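Local coordinates for DNA repair protein RecO (Deinococcus radiodurans, PDB 1W3S) that probably takes part in DNA repair and in recombination by the RecF pathway, and carries a zinc ion bound by four cysteines, at residues 11-16 with 26-31; 20-25 with 35-40; 136-141 with 215-220; 31-36 with 102-107. All coordinates share one frame; numbering follows the deposited sequence.

Interactions 1 and 2 are both antiparallel strand pairings and share strand 23-29: one joins it to strand 5-17 in a buried region, the other joins it to strand 32-38 farther from the chain's centre, in a partly buried place where glycines and charged residues take over. Interaction 4 starts on that same strand 32-38 and carries it to the loop between helices 86-101 and 110-125, linking the N-terminal sheet to the helical part through a lysine with acidic and carbonyl neighbours. Interaction 3 lies nearest the chain's centre, among the helices. It rests on apolar packing round one leucine, whereas the strand pairs rely on backbone bonds; L140 and L141 touch the 102-107 loop of interaction 4.

Interaction 1 (11-16 with 26-31); sequences IVIRRR and TLLTPQ
V12 and L27 face each other across two antiparallel strands, 5-17 and 23-29, in the N-terminal domain, whose family belongs to the OB clan. Four backbone hydrogen bonds hold the strands on either side of this non-hydrogen-bonded pair. I11 and L28 form a hydrogen-bonded pair, I11 N reaching L28 O at 3.0 Å and L28 N returning to I11 O. Farther along, I13 N donates to T26 O at 3.0 Å, while T26 N donates to R14 O at 2.9 Å. I13 and R14 therefore both stand opposite T26, a classic beta bulge that shifts the register by one residue, with I13 at a psi of -4°, unusual for a strand residue.

Apolar contacts fall on both faces. On one, V12 CG2 meets L27 CD2 at 3.4 Å. On the other, I13 and L28 cross at about a right angle: I13 CD1 touches L28 CD1 at 3.4 Å, and I13 CG2 lies against L28 CD2 at 3.6 Å. The I13 CG1 branch sits between its own backbone N and carbonyl carbon (chi1 65°), which brings its end over T26 and L28. Helices 86-101 and 110-125 cover this face, touching I13, L28 and I11.

The polar part belongs to R14. Its CB lies beside T26 CB at 3.8 Å, the two side chains pointing the same way, and the guanidinium goes on to salt bridges with E97 and D100 of helix 86-101. The bulge thus places an apolar and a charged residue side by side opposite one threonine, and the strand pair is joined to that helix by both hydrophobic and ionic contacts.

Interaction 2 (20-25 with 35-40); sequences AGDIIV and KAIARG
I24 and I37 form the apolar centre on one face of this strand pair, I24 CG1 lying 4.0 Å from I37 CD1. I37 CG1 runs anti to its backbone N (chi1 -178°), and the CD1 methyl so extended comes back toward I24 and D22. The two flanking pairs occupy the other face: V25 CG1 lies 4.0 Å from A36 CB, and the CB atoms of I23 and A38 stand 4.3 Å apart. V71 of the neighbouring strand 69-78 touches both alanines there.

Four backbone hydrogen bonds tie strands 23-29 and 32-38 around this centre, two between I23 and A38 and two between V25 and A36. The straightest runs from A38 N to I23 O, 2.8 Å long with 173° at the hydrogen. I24 and I37 are the non-hydrogen-bonded pair between them. At the inner end of the pairing the bent K35 chain crosses I24 at a slant, its CE 3.8 Å from I24 CG2.

The polar edge begins at D22 and R39, which lie side by side. D22 OD1 is 4.0 Å from R39 NH1, a long salt bridge in which the oxygen lies well out of the guanidinium plane, so charge alone acts and no N-H points at it. The other carboxylate oxygen, OD2, is hydrogen-bonded to T18 OG1, the stronger partner of D22. I37 CD1 lies over one guanidinium face, offset toward its rim. Backbone bonds and aliphatic contacts therefore carry this hairpin, while at its polar end the charges add a long, weakly directed attraction across the strands.

Interaction 3 (136-141 with 215-220); sequences MSYKLL and WRALEK
Two helices of the C-terminal region, 129-143 and 211-225, run roughly in the same direction here, their segment axes 11.7 Å apart at closest and inclined by 30°. Into this wide spacing L218 projects from helix 211-225, meeting S137, Y138 and L141 of the other helix. Its CG lies anti to the backbone N (chi1 -176°), extending the isobutyl group across the interface, where both methyls border the Y138 ring and then diverge. CD1 touches L141 CD2 at 3.4 Å and also sits over one face of the Y138 ring, 4.2 Å from its centroid and 24° off the normal, a CH-pi contact. CD2 turns to S137 CB at 3.7 Å.

Y138 slides past L218 in the opposite direction, carrying its hydroxyl to the backbone of the partner helix. Y138 OH lies 3.5 Å from L218 CB and 4.1 Å from A217 CB; the nearby L218 N is at a poor angle for bonding. The hydroxyl instead makes a weak hydrogen bond with L214 O, one turn back on the same helix, while F189 meets the ring edge-to-face. S137 OG is hydrogen-bonded within its own helix, to A133 O.

The hydroxyls of S137 and Y138 are thus answered by backbone carbonyls, the second only weakly, and what joins the two segments is dispersion: a single leucine fitted against an aromatic face, a second leucine and a serine methylene.

Interaction 4 (31-36 with 102-107); sequences QGKLKA and LFQEGE
K33 NZ lies among several oxygens beside the 102-107 loop, and its salt bridge is to D100 of helix 86-101. F103 O lies 3.5 Å from K33 NZ at a poor angle for a hydrogen bond, and E105 OE1 is 4.3 Å from the same nitrogen, opposite in charge yet beyond a salt bridge. Together these oxygens would favour the protonated amine.

The aliphatic part of the lysine makes the closer contacts. K33 CB meets E105 CB at 3.4 Å, the two side chains crossing at about a right angle, and the bend at chi3 (-88°) brings K33 CE to 3.2 Å from F103 O. Beside them the backbones pass closely, G32 CA standing 4.1 Å from G106 N. Within the loop, Q104 N donates a 2.8 Å hydrogen bond to E107 OE1, reaching it from above the carboxylate plane; the bond links residues three apart in the chain.

The K33 chain also lies against T26 and L28 of strand 23-29, the neighbour of its own strand 32-38. On the other side the loop joins helix 86-101 to helix 110-125, and L102 and F103 pack on L140 of helix 129-143. The contact therefore spans the seam between the N-terminal sheet and the helices that follow it.

Interaction 1 (11-16 with 26-31)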
# COMPACT_ATOMS: atom_id res chain seq x y z
N ILE A 11 -8.65 -4.05 -8.71
CA ILE A 11 -7.65 -3.24 -9.36
C ILE A 11 -6.40 -4.08 -9.62
O ILE A 11 -5.89 -4.73 -8.71
CB ILE A 11 -7.34 -2.02 -8.50
CG1 ILE A 11 -8.55 -1.10 -8.47
CG2 ILE A 11 -6.09 -1.27 -9.01
CD1 ILE A 11 -8.58 -0.21 -7.23
N VAL A 12 -5.92 -4.04 -10.86
CA VAL A 12 -4.67 -4.68 -11.25
C VAL A 12 -3.50 -3.97 -10.56
O VAL A 12 -3.30 -2.78 -10.75
CB VAL A 12 -4.46 -4.61 -12.80
CG1 VAL A 12 -3.14 -5.25 -13.18
CG2 VAL A 12 -5.62 -5.28 -13.55
N ILE A 13 -2.77 -4.70 -9.73
CA ILE A 13 -1.60 -4.17 -9.03
C ILE A 13 -0.29 -4.83 -9.45
O ILE A 13 0.79 -4.44 -8.98
CB ILE A 13 -1.77 -4.28 -7.51
CG1 ILE A 13 -1.83 -5.75 -7.07
CG2 ILE A 13 -3.00 -3.49 -7.06
CD1 ILE A 13 -1.43 -5.94 -5.62
N ARG A 14 -0.39 -5.83 -10.32
CA ARG A 14 0.78 -6.45 -10.92
C ARG A 14 0.38 -7.07 -12.25
O ARG A 14 -0.67 -7.68 -12.36
CB ARG A 14 1.36 -7.51 -10.00
CG ARG A 14 2.80 -7.89 -10.31
CD ARG A 14 3.28 -9.05 -9.44
NE ARG A 14 4.54 -8.75 -8.75
CZ ARG A 14 4.66 -7.96 -7.68
NH1 ARG A 14 3.59 -7.35 -7.14
NH2 ARG A 14 5.86 -7.76 -7.14
N ARG A 15 1.23 -6.89 -13.25
CA ARG A 15 0.93 -7.31 -14.60
C ARG A 15 2.21 -7.68 -15.32
O ARG A 15 3.14 -6.88 -15.39
CB ARG A 15 0.22 -6.20 -15.36
CG ARG A 15 -0.41 -6.69 -16.60
CD ARG A 15 -0.95 -5.63 -17.51
NE ARG A 15 -0.46 -5.88 -18.86
CZ ARG A 15 -1.15 -5.74 -19.96
NH1 ARG A 15 -2.39 -5.34 -19.94
NH2 ARG A 15 -0.58 -6.01 -21.11
N ARG A 16 2.24 -8.89 -15.86
CA ARG A 16 3.37 -9.38 -16.64
C ARG A 16 2.82 -10.11 -17.84
O ARG A 16 1.99 -11.00 -17.68
CB ARG A 16 4.20 -10.34 -15.80
CG ARG A 16 5.56 -10.70 -16.44
CD ARG A 16 6.25 -11.98 -15.91
NE ARG A 16 5.63 -12.56 -14.71
CZ ARG A 16 5.26 -13.84 -14.58
NH1 ARG A 16 5.45 -14.72 -15.57
NH2 ARG A 16 4.71 -14.26 -13.44
N THR A 26 -2.06 -9.79 -10.85
CA THR A 26 -2.55 -9.80 -9.47
C THR A 26 -3.59 -8.69 -9.31
O THR A 26 -3.38 -7.60 -9.77
CB THR A 26 -1.43 -9.57 -8.45
OG1 THR A 26 -0.44 -10.60 -8.55
CG2 THR A 26 -1.97 -9.70 -7.02
N LEU A 27 -4.70 -9.00 -8.66
CA LEU A 27 -5.75 -8.03 -8.36
C LEU A 27 -5.96 -7.89 -6.87
O LEU A 27 -5.81 -8.86 -6.14
CB LEU A 27 -7.09 -8.46 -8.96
CG LEU A 27 -7.33 -8.58 -10.46
CD1 LEU A 27 -8.81 -8.31 -10.78
CD2 LEU A 27 -6.49 -7.64 -11.23
N LEU A 28 -6.31 -6.69 -6.44
CA LEU A 28 -6.90 -6.47 -5.13
C LEU A 28 -8.41 -6.29 -5.32
O LEU A 28 -8.84 -5.49 -6.14
CB LEU A 28 -6.31 -5.24 -4.46
CG LEU A 28 -5.06 -5.41 -3.59
CD1 LEU A 28 -4.26 -6.69 -3.88
CD2 LEU A 28 -4.15 -4.19 -3.72
N THR A 29 -9.18 -7.09 -4.59
CA THR A 29 -10.65 -7.01 -4.64
C THR A 29 -11.16 -6.86 -3.21
O THR A 29 -10.43 -7.11 -2.26
CB THR A 29 -11.22 -8.31 -5.23
OG1 THR A 29 -10.94 -9.38 -4.32
CG2 THR A 29 -10.51 -8.69 -6.54
N PRO A 30 -12.42 -6.51 -3.05
CA PRO A 30 -13.01 -6.50 -1.71
C PRO A 30 -12.88 -7.84 -0.97
O PRO A 30 -12.81 -7.86 0.26
CB PRO A 30 -14.47 -6.14 -1.97
CG PRO A 30 -14.46 -5.43 -3.29
CD PRO A 30 -13.37 -6.06 -4.09
N GLN A 31 -12.81 -8.94 -1.72
CA GLN A 31 -12.68 -10.27 -1.11
C GLN A 31 -11.23 -10.71 -0.96
O GLN A 31 -10.95 -11.76 -0.39
CB GLN A 31 -13.48 -11.31 -1.89
CG GLN A 31 -14.97 -11.00 -1.93
CD GLN A 31 -15.33 -9.93 -2.95
OE1 GLN A 31 -14.75 -9.87 -4.05
NE2 GLN A 31 -16.29 -9.06 -2.59

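Interaction 2 (20-25 with 35-40)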
# COMPACT_ATOMS: atom_id res chain seq x y z
N ALA A 20 4.88 -16.22 -24.48
CA ALA A 20 3.76 -16.98 -25.04
C ALA A 20 2.54 -16.09 -25.36
O ALA A 20 1.67 -16.50 -26.15
CB ALA A 20 3.37 -18.09 -24.09
N GLY A 21 2.46 -14.91 -24.76
CA GLY A 21 1.47 -13.90 -25.16
C GLY A 21 0.32 -13.77 -24.18
O GLY A 21 -0.70 -13.13 -24.49
N ASP A 22 0.46 -14.35 -23.00
CA ASP A 22 -0.62 -14.28 -22.04
C ASP A 22 -0.27 -13.44 -20.81
O ASP A 22 0.90 -13.24 -20.46
CB ASP A 22 -1.17 -15.68 -21.70
CG ASP A 22 -0.11 -16.64 -21.27
OD1 ASP A 22 -0.15 -17.81 -21.72
OD2 ASP A 22 0.79 -16.31 -20.47
N ILE A 23 -1.32 -12.92 -20.19
CA ILE A 23 -1.21 -11.89 -19.19
C ILE A 23 -1.42 -12.51 -17.82
O ILE A 23 -2.47 -13.10 -17.56
CB ILE A 23 -2.26 -10.78 -19.48
CG1 ILE A 23 -2.17 -10.33 -20.95
CG2 ILE A 23 -2.08 -9.60 -18.53
CD1 ILE A 23 -3.35 -9.53 -21.47
N ILE A 24 -0.41 -12.44 -16.96
CA ILE A 24 -0.51 -12.87 -15.57
C ILE A 24 -0.68 -11.64 -14.71
O ILE A 24 0.17 -10.74 -14.71
CB ILE A 24 0.72 -13.66 -15.15
CG1 ILE A 24 0.95 -14.83 -16.11
CG2 ILE A 24 0.57 -14.18 -13.73
CD1 ILE A 24 2.18 -15.63 -15.80
N VAL A 25 -1.77 -11.60 -13.96
CA VAL A 25 -2.15 -10.42 -13.22
C VAL A 25 -2.37 -10.74 -11.73
O VAL A 25 -2.75 -11.85 -11.37
CB VAL A 25 -3.37 -9.77 -13.90
CG1 VAL A 25 -4.54 -10.73 -14.00
CG2 VAL A 25 -3.78 -8.53 -13.18
N LYS A 35 -4.78 -13.86 -7.68
CA LYS A 35 -3.81 -14.14 -8.74
C LYS A 35 -4.53 -14.84 -9.91
O LYS A 35 -5.28 -15.79 -9.72
CB LYS A 35 -2.70 -15.04 -8.18
CG LYS A 35 -1.28 -14.51 -8.32
CD LYS A 35 -0.86 -14.40 -9.80
CE LYS A 35 0.65 -14.61 -9.99
NZ LYS A 35 1.08 -15.99 -9.63
N ALA A 36 -4.31 -14.36 -11.13
CA ALA A 36 -5.05 -14.85 -12.29
C ALA A 36 -4.23 -14.86 -13.58
O ALA A 36 -3.17 -14.24 -13.65
CB ALA A 36 -6.31 -14.00 -12.48
N ILE A 37 -4.72 -15.59 -14.59
CA ILE A 37 -4.09 -15.64 -15.92
C ILE A 37 -5.11 -15.49 -17.05
O ILE A 37 -6.18 -16.08 -17.03
CB ILE A 37 -3.23 -16.93 -16.11
CG1 ILE A 37 -2.54 -16.94 -17.48
CG2 ILE A 37 -4.04 -18.21 -15.94
CD1 ILE A 37 -1.31 -17.82 -17.53
N ALA A 38 -4.76 -14.67 -18.03
CA ALA A 38 -5.55 -14.51 -19.24
C ALA A 38 -4.75 -15.05 -20.42
O ALA A 38 -3.77 -14.44 -20.84
CB ALA A 38 -5.90 -13.05 -19.45
N ARG A 39 -5.17 -16.20 -20.94
CA ARG A 39 -4.51 -16.90 -22.05
C ARG A 39 -4.59 -16.14 -23.36
O ARG A 39 -5.43 -15.25 -23.53
CB ARG A 39 -5.13 -18.28 -22.25
CG ARG A 39 -4.97 -19.22 -21.07
CD ARG A 39 -3.58 -19.79 -20.93
NE ARG A 39 -3.35 -20.38 -19.61
CZ ARG A 39 -2.26 -21.07 -19.27
NH1 ARG A 39 -1.27 -21.26 -20.15
NH2 ARG A 39 -2.14 -21.57 -18.04
N GLY A 40 -3.71 -16.49 -24.30
CA GLY A 40 -3.76 -15.91 -25.65
C GLY A 40 -2.96 -16.68 -26.70
O GLY A 40 -2.76 -17.89 -26.58

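Interaction 3 (136-141 with 215-220)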
# COMPACT_ATOMS: atom_id res chain seq x y z
N MET A 136 -1.52 7.30 3.15
CA MET A 136 -2.16 6.02 2.84
C MET A 136 -1.34 4.80 3.24
O MET A 136 -1.91 3.78 3.56
CB MET A 136 -2.51 5.95 1.35
CG MET A 136 -3.53 7.02 0.93
SD MET A 136 -5.02 7.01 1.94
CE MET A 136 -6.29 7.24 0.69
N SER A 137 -0.02 4.90 3.23
CA SER A 137 0.81 3.79 3.67
C SER A 137 0.64 3.54 5.17
O SER A 137 0.57 2.39 5.60
CB SER A 137 2.28 4.04 3.35
OG SER A 137 2.50 4.22 1.97
N TYR A 138 0.60 4.60 5.98
CA TYR A 138 0.36 4.45 7.43
C TYR A 138 -1.06 4.01 7.73
O TYR A 138 -1.30 3.29 8.69
CB TYR A 138 0.71 5.73 8.21
CG TYR A 138 2.21 5.84 8.45
CD1 TYR A 138 2.79 5.31 9.59
CD2 TYR A 138 3.05 6.44 7.50
CE1 TYR A 138 4.16 5.38 9.80
CE2 TYR A 138 4.42 6.51 7.69
CZ TYR A 138 4.97 5.97 8.85
OH TYR A 138 6.32 6.04 9.06
N LYS A 139 -2.01 4.43 6.89
CA LYS A 139 -3.40 4.02 7.07
C LYS A 139 -3.58 2.55 6.66
O LYS A 139 -4.31 1.80 7.30
CB LYS A 139 -4.33 4.95 6.29
CG LYS A 139 -5.69 5.15 6.97
CD LYS A 139 -5.67 6.21 8.08
CE LYS A 139 -6.84 5.99 9.07
NZ LYS A 139 -8.18 6.37 8.50
N LEU A 140 -2.89 2.12 5.60
CA LEU A 140 -2.87 0.71 5.21
C LEU A 140 -2.21 -0.18 6.27
O LEU A 140 -2.72 -1.27 6.55
CB LEU A 140 -2.18 0.52 3.85
CG LEU A 140 -2.98 0.27 2.55
CD1 LEU A 140 -4.50 0.17 2.72
CD2 LEU A 140 -2.65 1.30 1.50
N LEU A 141 -1.10 0.27 6.84
CA LEU A 141 -0.46 -0.42 7.97
C LEU A 141 -1.47 -0.73 9.09
O LEU A 141 -1.49 -1.85 9.61
CB LEU A 141 0.69 0.42 8.53
CG LEU A 141 2.17 0.07 8.25
CD1 LEU A 141 2.40 -1.03 7.21
CD2 LEU A 141 2.94 1.32 7.87
N TRP A 215 9.75 8.69 5.50
CA TRP A 215 10.05 7.54 4.63
C TRP A 215 11.04 6.58 5.26
O TRP A 215 10.94 5.36 5.07
CB TRP A 215 10.63 7.99 3.28
CG TRP A 215 9.62 8.60 2.39
CD1 TRP A 215 9.59 9.89 1.97
CD2 TRP A 215 8.46 7.97 1.83
NE1 TRP A 215 8.49 10.10 1.17
CE2 TRP A 215 7.78 8.94 1.07
CE3 TRP A 215 7.93 6.67 1.89
CZ2 TRP A 215 6.60 8.65 0.36
CZ3 TRP A 215 6.77 6.39 1.19
CH2 TRP A 215 6.11 7.38 0.44
N ARG A 216 12.02 7.13 5.98
CA ARG A 216 13.05 6.33 6.63
C ARG A 216 12.49 5.50 7.79
O ARG A 216 12.80 4.32 7.92
CB ARG A 216 14.22 7.23 7.08
CG ARG A 216 15.14 7.65 5.91
CD ARG A 216 16.56 8.04 6.32
NE ARG A 216 16.86 9.46 6.06
CZ ARG A 216 16.60 10.47 6.89
NH1 ARG A 216 16.02 10.26 8.07
NH2 ARG A 216 16.93 11.71 6.53
N ALA A 217 11.65 6.11 8.61
CA ALA A 217 10.92 5.38 9.66
C ALA A 217 10.02 4.30 9.06
O ALA A 217 10.00 3.17 9.55
CB ALA A 217 10.10 6.35 10.50
N LEU A 218 9.28 4.65 8.00
CA LEU A 218 8.38 3.72 7.31
C LEU A 218 9.11 2.52 6.73
O LEU A 218 8.68 1.39 6.94
CB LEU A 218 7.63 4.44 6.18
CG LEU A 218 6.56 3.64 5.42
CD1 LEU A 218 5.58 2.94 6.36
CD2 LEU A 218 5.81 4.56 4.47
N GLU A 219 10.19 2.76 6.00
CA GLU A 219 11.01 1.67 5.48
C GLU A 219 11.39 0.71 6.58
O GLU A 219 11.08 -0.48 6.50
CB GLU A 219 12.30 2.17 4.85
CG GLU A 219 12.27 2.24 3.34
CD GLU A 219 13.60 1.85 2.73
OE1 GLU A 219 13.96 0.66 2.83
OE2 GLU A 219 14.26 2.72 2.12
N LYS A 220 12.05 1.24 7.61
CA LYS A 220 12.56 0.43 8.73
C LYS A 220 11.49 -0.43 9.34
O LYS A 220 11.66 -1.64 9.49
CB LYS A 220 13.17 1.31 9.85
CG LYS A 220 14.69 1.39 9.83
CD LYS A 220 15.35 0.01 10.04
CE LYS A 220 16.63 -0.12 9.22
NZ LYS A 220 17.14 -1.53 9.20

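Interaction 4 (31-36 with 102-107)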
# COMPACT_ATOMS: atom_id res chain seq x y z
N GLN A 31 -12.81 -8.94 -1.72
CA GLN A 31 -12.68 -10.27 -1.11
C GLN A 31 -11.23 -10.71 -0.96
O GLN A 31 -10.95 -11.76 -0.39
CB GLN A 31 -13.48 -11.31 -1.89
CG GLN A 31 -14.97 -11.00 -1.93
CD GLN A 31 -15.33 -9.93 -2.95
OE1 GLN A 31 -14.75 -9.87 -4.05
NE2 GLN A 31 -16.29 -9.06 -2.59
N GLY A 32 -10.30 -9.89 -1.45
CA GLY A 32 -8.88 -10.14 -1.19
C GLY A 32 -8.07 -10.18 -2.46
O GLY A 32 -8.59 -9.96 -3.55
N LYS A 33 -6.79 -10.46 -2.30
CA LYS A 33 -5.89 -10.63 -3.43
C LYS A 33 -6.38 -11.77 -4.29
O LYS A 33 -6.87 -12.76 -3.77
CB LYS A 33 -4.47 -10.91 -2.97
CG LYS A 33 -3.46 -9.82 -3.30
CD LYS A 33 -2.01 -10.32 -3.24
CE LYS A 33 -1.41 -10.20 -1.84
NZ LYS A 33 -0.02 -10.77 -1.76
N LEU A 34 -6.24 -11.62 -5.60
CA LEU A 34 -6.55 -12.66 -6.55
C LEU A 34 -5.46 -12.72 -7.60
O LEU A 34 -5.27 -11.77 -8.34
CB LEU A 34 -7.89 -12.40 -7.24
CG LEU A 34 -8.26 -13.39 -8.36
CD1 LEU A 34 -8.52 -14.79 -7.81
CD2 LEU A 34 -9.46 -12.89 -9.15
N LYS A 35 -4.78 -13.86 -7.68
CA LYS A 35 -3.81 -14.14 -8.74
C LYS A 35 -4.53 -14.84 -9.91
O LYS A 35 -5.28 -15.79 -9.72
CB LYS A 35 -2.70 -15.04 -8.18
CG LYS A 35 -1.28 -14.51 -8.32
CD LYS A 35 -0.86 -14.40 -9.80
CE LYS A 35 0.65 -14.61 -9.99
NZ LYS A 35 1.08 -15.99 -9.63
N ALA A 36 -4.31 -14.36 -11.13
CA ALA A 36 -5.05 -14.85 -12.29
C ALA A 36 -4.23 -14.86 -13.58
O ALA A 36 -3.17 -14.24 -13.65
CB ALA A 36 -6.31 -14.00 -12.48
N LEU A 102 2.41 -6.08 2.06
CA LEU A 102 1.49 -6.06 3.20
C LEU A 102 0.34 -6.93 2.76
O LEU A 102 0.24 -7.23 1.58
CB LEU A 102 1.00 -4.63 3.47
CG LEU A 102 0.60 -4.23 4.88
CD1 LEU A 102 1.79 -4.25 5.81
CD2 LEU A 102 -0.03 -2.84 4.88
N PHE A 103 -0.52 -7.37 3.67
CA PHE A 103 -1.66 -8.22 3.29
C PHE A 103 -1.26 -9.44 2.46
O PHE A 103 -1.10 -9.35 1.22
CB PHE A 103 -2.68 -7.45 2.44
CG PHE A 103 -3.18 -6.19 3.07
CD1 PHE A 103 -2.96 -4.96 2.47
CD2 PHE A 103 -3.90 -6.23 4.26
CE1 PHE A 103 -3.43 -3.79 3.04
CE2 PHE A 103 -4.37 -5.07 4.84
CZ PHE A 103 -4.14 -3.85 4.23
N GLN A 104 -1.14 -10.60 3.10
CA GLN A 104 -1.08 -11.82 2.30
C GLN A 104 -2.40 -12.60 2.25
O GLN A 104 -2.49 -13.77 2.63
CB GLN A 104 0.19 -12.63 2.60
CG GLN A 104 1.44 -11.78 2.22
CD GLN A 104 2.39 -12.50 1.27
OE1 GLN A 104 2.64 -13.70 1.42
NE2 GLN A 104 2.93 -11.76 0.29
N GLU A 105 -3.44 -11.85 1.85
CA GLU A 105 -4.59 -12.28 1.01
C GLU A 105 -5.73 -13.09 1.65
O GLU A 105 -5.51 -14.12 2.33
CB GLU A 105 -4.09 -12.95 -0.29
CG GLU A 105 -3.61 -14.39 -0.22
CD GLU A 105 -2.63 -14.69 -1.34
OE1 GLU A 105 -1.40 -14.73 -1.06
OE2 GLU A 105 -3.07 -14.83 -2.51
N GLY A 106 -6.95 -12.61 1.40
CA GLY A 106 -8.14 -13.00 2.18
C GLY A 106 -8.16 -12.12 3.42
O GLY A 106 -9.19 -11.54 3.78
N GLU A 107 -7.00 -12.06 4.07
CA GLU A 107 -6.57 -11.00 5.01
C GLU A 107 -6.77 -9.54 4.53
O GLU A 107 -6.37 -8.59 5.21
CB GLU A 107 -5.07 -11.24 5.26
CG GLU A 107 -4.40 -10.47 6.38
CD GLU A 107 -2.88 -10.49 6.26
OE1 GLU A 107 -2.35 -11.39 5.54
OE2 GLU A 107 -2.23 -9.60 6.86